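Lytic chitin monooxygenase (PDB 4ALS) cleaves glycosidic bonds of crystalline chitin oxidatively, using a single copper ion, and works in synergy with a chitinase to depolymerise the polymer. Local coordinates at residues H86-W91 with A146-G151; D112-I117 with N133-R138. All coordinates share one frame; numbering follows the deposited sequence.

Contact 1 (H86-W91 with A146-G151); sequences HRTASW and AVWGIG. With CU (copper (II) ion), chain B.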
loop_
_atom_site.group_PDB
_atom_site.type_symbol
_atom_site.label_atom_id
_atom_site.label_comp_id
_atom_site.label_asym_id
_atom_site.label_seq_id
_atom_site.Cartn_x
_atom_site.Cartn_y
_atom_site.Cartn_z
ATOM N N HIS A 86 -8.270 14.949 -1.972
ATOM C CA HIS A 86 -9.084 14.936 -3.184
ATOM C C HIS A 86 -10.384 14.252 -2.897
ATOM O O HIS A 86 -10.441 13.328 -2.083
ATOM C CB HIS A 86 -8.398 14.161 -4.320
ATOM C CG HIS A 86 -7.001 14.641 -4.668
ATOM N ND1 HIS A 86 -6.736 15.907 -5.069
ATOM C CD2 HIS A 86 -5.796 13.950 -4.715
ATOM C CE1 HIS A 86 -5.416 16.022 -5.339
ATOM N NE2 HIS A 86 -4.843 14.822 -5.130
ATOM N N ARG A 87 -11.434 14.702 -3.584
ATOM C CA ARG A 87 -12.720 14.017 -3.600
ATOM C C ARG A 87 -12.465 12.531 -3.866
ATOM O O ARG A 87 -11.668 12.177 -4.750
ATOM C CB ARG A 87 -13.584 14.628 -4.702
ATOM C CG ARG A 87 -15.073 14.387 -4.559
ATOM C CD ARG A 87 -15.833 15.359 -5.447
ATOM N NE ARG A 87 -17.232 14.985 -5.598
ATOM C CZ ARG A 87 -18.084 15.616 -6.399
ATOM N NH1 ARG A 87 -17.678 16.661 -7.115
ATOM N NH2 ARG A 87 -19.349 15.210 -6.481
ATOM N N THR A 88 -13.134 11.661 -3.110
ATOM C CA THR A 88 -12.772 10.233 -3.097
ATOM C C THR A 88 -13.918 9.305 -3.479
ATOM O O THR A 88 -15.038 9.459 -2.971
ATOM C CB THR A 88 -12.277 9.866 -1.683
ATOM O OG1 THR A 88 -11.078 10.592 -1.406
ATOM C CG2 THR A 88 -11.995 8.369 -1.536
ATOM N N ALA A 89 -13.617 8.341 -4.355
ATOM C CA ALA A 89 -14.579 7.307 -4.761
ATOM C C ALA A 89 -14.565 6.094 -3.840
ATOM O O ALA A 89 -15.617 5.576 -3.486
ATOM C CB ALA A 89 -14.341 6.873 -6.200
ATOM N N SER A 90 -13.374 5.644 -3.451
ATOM C CA SER A 90 -13.231 4.320 -2.855
ATOM C C SER A 90 -11.901 4.139 -2.150
ATOM O O SER A 90 -10.921 4.827 -2.477
ATOM C CB SER A 90 -13.379 3.239 -3.932
ATOM O OG SER A 90 -12.423 3.431 -4.964
ATOM N N TRP A 91 -11.876 3.204 -1.196
ATOM C CA TRP A 91 -10.636 2.685 -0.600
ATOM C C TRP A 91 -10.722 1.194 -0.666
ATOM O O TRP A 91 -11.668 0.611 -0.131
ATOM C CB TRP A 91 -10.507 3.106 0.860
ATOM C CG TRP A 91 -10.704 4.574 1.120
ATOM C CD1 TRP A 91 -11.906 5.253 1.302
ATOM C CD2 TRP A 91 -9.659 5.586 1.283
ATOM N NE1 TRP A 91 -11.683 6.579 1.535
ATOM C CE2 TRP A 91 -10.350 6.847 1.540
ATOM C CE3 TRP A 91 -8.266 5.577 1.210
ATOM C CZ2 TRP A 91 -9.656 8.039 1.725
ATOM C CZ3 TRP A 91 -7.580 6.784 1.403
ATOM C CH2 TRP A 91 -8.260 7.984 1.655
ATOM N N ALA A 146 -2.975 -1.279 -0.631
ATOM C CA ALA A 146 -4.001 -0.289 -0.288
ATOM C C ALA A 146 -4.162 0.682 -1.444
ATOM O O ALA A 146 -3.169 1.248 -1.913
ATOM C CB ALA A 146 -3.621 0.461 0.980
ATOM N N VAL A 147 -5.397 0.853 -1.909
ATOM C CA VAL A 147 -5.666 1.628 -3.122
ATOM C C VAL A 147 -6.716 2.702 -2.864
ATOM O O VAL A 147 -7.873 2.400 -2.571
ATOM C CB VAL A 147 -6.117 0.726 -4.300
ATOM C CG1 VAL A 147 -6.298 1.559 -5.572
ATOM C CG2 VAL A 147 -5.118 -0.407 -4.558
ATOM N N TRP A 148 -6.294 3.956 -2.980
ATOM C CA TRP A 148 -7.167 5.113 -2.778
ATOM C C TRP A 148 -7.651 5.575 -4.128
ATOM O O TRP A 148 -6.877 6.114 -4.923
ATOM C CB TRP A 148 -6.379 6.201 -2.041
ATOM C CG TRP A 148 -7.070 7.533 -1.912
ATOM C CD1 TRP A 148 -8.436 7.784 -1.820
ATOM C CD2 TRP A 148 -6.430 8.842 -1.840
ATOM N NE1 TRP A 148 -8.678 9.133 -1.704
ATOM C CE2 TRP A 148 -7.505 9.820 -1.689
ATOM C CE3 TRP A 148 -5.107 9.286 -1.843
ATOM C CZ2 TRP A 148 -7.250 11.183 -1.600
ATOM C CZ3 TRP A 148 -4.866 10.656 -1.754
ATOM C CH2 TRP A 148 -5.909 11.578 -1.630
ATOM N N GLY A 149 -8.935 5.350 -4.408
ATOM C CA GLY A 149 -9.510 5.720 -5.702
ATOM C C GLY A 149 -10.113 7.104 -5.684
ATOM O O GLY A 149 -11.025 7.394 -4.899
ATOM N N ILE A 150 -9.602 7.958 -6.574
ATOM C CA ILE A 150 -9.998 9.375 -6.621
ATOM C C ILE A 150 -11.378 9.534 -7.271
ATOM O O ILE A 150 -11.706 8.848 -8.235
ATOM C CB ILE A 150 -8.902 10.218 -7.305
ATOM C CG1 ILE A 150 -7.542 10.027 -6.602
ATOM C CG2 ILE A 150 -9.277 11.699 -7.335
ATOM C CD1 ILE A 150 -7.567 10.158 -5.087
ATOM N N GLY A 151 -12.196 10.426 -6.718
ATOM C CA GLY A 151 -13.575 10.569 -7.181
ATOM C C GLY A 151 -13.770 11.391 -8.443
ATOM O O GLY A 151 -14.696 11.131 -9.206
HETATM CU CU CU B . -2.952 14.406 -5.183
HETATM O O HOH W 1 -9.916 2.136 -4.676
#
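Trp148 and Trp91 stack where the start of strand 88-96 pairs antiparallel with the end of strand 142-150, across a classic beta bulge, close to the copper site of this lytic polysaccharide monooxygenase. The dense side of the contact carries both indoles. They lie side by side in an offset stack, planes 5° apart, with Trp91 CZ3 placed over Trp148 CG at 3.4 Å. Ile150 CD1 sits over the centre of the opposite face of Trp148, so that ring is clamped from both sides. Its edge is fixed as well: Trp148 CG stands anti to the backbone N (chi1 172°), which carries NE1 out to Thr88 OG1, 2.8 Å away and in the ring plane. The hydroxyl in turn donates to His86 O, so a chain of hydrogen bonds leads from the indole through the threonine to the backbone of a copper ligand. At the bulge, Ala89 N and Ser90 N both donate to Gly149 O, reaching it from the same face of its plane; the Ala89 bond is the shorter. Beyond it, Arg87 O accepts from Gly151 N.

The other side is looser and wetter. Ser90 points to the sheet face away from the indoles, and a water accepts from its OG and donates to Val147 O. Near the metal, the His86 ring is roughly parallel to Trp148 but slid off it, and the rings barely overlap. His86 CB packs on Ile150 CG2, and the ring is tied to the copper, which His1 also binds: His86 NE2 meets the ion at 1.9 Å.

Contact 2 (D112-I117 with N133-R138); sequences DKIASI and NIPTDR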
loop_
_atom_site.group_PDB
_atom_site.type_symbol
_atom_site.label_atom_id
_atom_site.label_comp_id
_atom_site.label_asym_id
_atom_site.label_seq_id
_atom_site.Cartn_x
_atom_site.Cartn_y
_atom_site.Cartn_z
ATOM N N ASP A 112 -6.036 -11.589 -2.352
ATOM C CA ASP A 112 -7.501 -11.468 -2.222
ATOM C C ASP A 112 -7.848 -10.053 -1.805
ATOM O O ASP A 112 -7.137 -9.455 -0.999
ATOM C CB ASP A 112 -8.047 -12.373 -1.110
ATOM C CG ASP A 112 -7.910 -13.843 -1.419
ATOM O OD1 ASP A 112 -8.102 -14.252 -2.578
ATOM O OD2 ASP A 112 -7.615 -14.589 -0.477
ATOM N N LYS A 113 -8.955 -9.520 -2.311
ATOM C CA LYS A 113 -9.535 -8.325 -1.691
ATOM C C LYS A 113 -9.995 -8.663 -0.276
ATOM O O LYS A 113 -10.535 -9.761 -0.037
ATOM C CB LYS A 113 -10.691 -7.793 -2.527
ATOM C CG LYS A 113 -11.156 -6.403 -2.128
ATOM C CD LYS A 113 -12.177 -5.890 -3.124
ATOM C CE LYS A 113 -12.082 -4.388 -3.263
ATOM N NZ LYS A 113 -13.120 -3.899 -4.206
ATOM N N ILE A 114 -9.752 -7.736 0.655
ATOM C CA ILE A 114 -10.154 -7.945 2.050
ATOM C C ILE A 114 -10.952 -6.806 2.670
ATOM O O ILE A 114 -11.416 -6.933 3.798
ATOM C CB ILE A 114 -8.965 -8.326 2.968
ATOM C CG1 ILE A 114 -7.842 -7.265 2.916
ATOM C CG2 ILE A 114 -8.483 -9.735 2.618
ATOM C CD1 ILE A 114 -6.834 -7.372 4.056
ATOM N N ALA A 115 -11.128 -5.711 1.937
ATOM C CA ALA A 115 -11.969 -4.602 2.406
ATOM C C ALA A 115 -12.260 -3.666 1.254
ATOM O O ALA A 115 -11.469 -3.552 0.323
ATOM C CB ALA A 115 -11.292 -3.840 3.532
ATOM N N SER A 116 -13.402 -2.998 1.333
ATOM C CA SER A 116 -13.763 -1.991 0.342
ATOM C C SER A 116 -14.635 -0.964 1.025
ATOM O O SER A 116 -15.694 -1.302 1.561
ATOM C CB SER A 116 -14.502 -2.609 -0.841
ATOM O OG SER A 116 -14.744 -1.629 -1.843
ATOM N N ILE A 117 -14.188 0.289 1.036
ATOM C CA ILE A 117 -14.911 1.353 1.723
ATOM C C ILE A 117 -15.281 2.446 0.739
ATOM O O ILE A 117 -14.404 2.987 0.081
ATOM C CB ILE A 117 -14.072 1.942 2.864
ATOM C CG1 ILE A 117 -13.700 0.835 3.859
ATOM C CG2 ILE A 117 -14.833 3.062 3.573
ATOM C CD1 ILE A 117 -12.680 1.228 4.901
ATOM N N ASN A 133 -9.998 -6.196 8.384
ATOM C CA ASN A 133 -9.706 -7.486 9.009
ATOM C C ASN A 133 -8.677 -8.288 8.230
ATOM O O ASN A 133 -8.836 -8.535 7.050
ATOM C CB ASN A 133 -10.984 -8.325 9.179
ATOM C CG ASN A 133 -11.845 -7.865 10.342
ATOM O OD1 ASN A 133 -11.348 -7.606 11.446
ATOM N ND2 ASN A 133 -13.152 -7.817 10.117
ATOM N N ILE A 134 -7.627 -8.710 8.924
ATOM C CA ILE A 134 -6.624 -9.586 8.358
ATOM C C ILE A 134 -7.081 -11.036 8.565
ATOM O O ILE A 134 -7.218 -11.490 9.713
ATOM C CB ILE A 134 -5.258 -9.343 9.034
ATOM C CG1 ILE A 134 -4.824 -7.873 8.901
ATOM C CG2 ILE A 134 -4.187 -10.263 8.446
ATOM C CD1 ILE A 134 -4.786 -7.349 7.482
ATOM N N PRO A 135 -7.317 -11.776 7.464
ATOM C CA PRO A 135 -7.814 -13.158 7.613
ATOM C C PRO A 135 -6.866 -14.076 8.384
ATOM O O PRO A 135 -5.647 -13.934 8.309
ATOM C CB PRO A 135 -7.976 -13.628 6.163
ATOM C CG PRO A 135 -8.194 -12.366 5.383
ATOM C CD PRO A 135 -7.291 -11.357 6.047
ATOM N N THR A 136 -7.436 -15.036 9.098
ATOM C CA THR A 136 -6.660 -15.842 10.029
ATOM C C THR A 136 -5.879 -16.987 9.390
ATOM O O THR A 136 -5.215 -17.743 10.113
ATOM C CB THR A 136 -7.561 -16.402 11.140
ATOM O OG1 THR A 136 -8.682 -17.064 10.532
ATOM C CG2 THR A 136 -8.068 -15.266 12.047
ATOM N N ASP A 137 -5.941 -17.118 8.066
ATOM C CA ASP A 137 -5.072 -18.057 7.348
ATOM C C ASP A 137 -3.750 -17.427 6.889
ATOM O O ASP A 137 -2.956 -18.086 6.208
ATOM C CB ASP A 137 -5.782 -18.722 6.164
ATOM C CG ASP A 137 -6.284 -17.737 5.129
ATOM O OD1 ASP A 137 -6.311 -16.516 5.370
ATOM O OD2 ASP A 137 -6.662 -18.221 4.050
ATOM N N ARG A 138 -3.521 -16.170 7.256
ATOM C CA ARG A 138 -2.260 -15.506 6.933
ATOM C C ARG A 138 -1.341 -15.518 8.137
ATOM O O ARG A 138 -1.745 -15.129 9.251
ATOM C CB ARG A 138 -2.505 -14.059 6.519
ATOM C CG ARG A 138 -2.744 -13.819 5.040
ATOM C CD ARG A 138 -3.942 -14.552 4.461
ATOM N NE ARG A 138 -4.275 -14.050 3.129
ATOM C CZ ARG A 138 -5.464 -14.147 2.550
ATOM N NH1 ARG A 138 -6.487 -14.728 3.179
ATOM N NH2 ARG A 138 -5.643 -13.617 1.340
HETATM O O HOH W 2 -9.139 -14.571 1.942
HETATM O O HOH W 3 -11.002 -9.231 5.621
HETATM O O HOH W 4 -12.119 -6.079 6.323
#
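Ile114 and Asn133, whose CA atoms are 7.0 Å apart, mark the nearest backbone approach between strand 112-117 and the end of strand 127-134, too wide for direct pairing, and past it Pro135 to Arg138 form a type I beta turn. Water fills part of the separation: one molecule donates to both Ile114 O and Asn133 O, while a second donates to Ile114 O and accepts from Asn133 N. The arrangement illustrates how two layers of a beta sandwich meet at a margin, with apolar contacts, bridging water and a salt bridge side by side.

Ile114 supplies the apolar part through two branches. Its CG1 lies between the backbone N and carbonyl carbon (chi1 57°), sending CD1 to Ile134 CD1 at 4.0 Å, whereas CG2 rests against Pro135 CG at 3.8 Å. Farther along, Arg138 bends at chi2 (60°) and brings NH2 to Asp112 OD2, 2.9 Å away. This salt bridge is not coplanar: the nitrogen comes from above the carboxylate, and the two planes stand 77° apart. NH1 of the same guanidinium meets Asp137 OD1 on its syn side at 2.8 Å, and a water links NH1 to Asp112 OD2. Two carboxylates thus share one arginine, which would probably offset their mutual repulsion.

Arg138 NE also bonds to Thr96 O, at the end of strand 88-96, the strand that pairs with 111-120. Ile134, meanwhile, packs on Leu76 of strand 74-82, the neighbour of 127-134 in the other sheet.

How the contacts relate
The two contacts, whose centres are 18 Å apart, show how one beta sandwich combines pairing within a sheet with packing between sheets. Contact 1 joins strands 88-96 and 142-150 of the larger sheet; contact 2 connects that sheet, through strand 111-120, to strand 127-134 at the edge of the three-stranded one. In chain order the segments run 86-91, 112-117, 133-138, 146-151, so contact 2 falls wholly between the halves of contact 1. Strands 88-96 and 111-120 pair directly, and Trp91 O probably accepts a hydrogen bond from Ile117 N. A continuous framework therefore runs from the copper site to a margin remote from it.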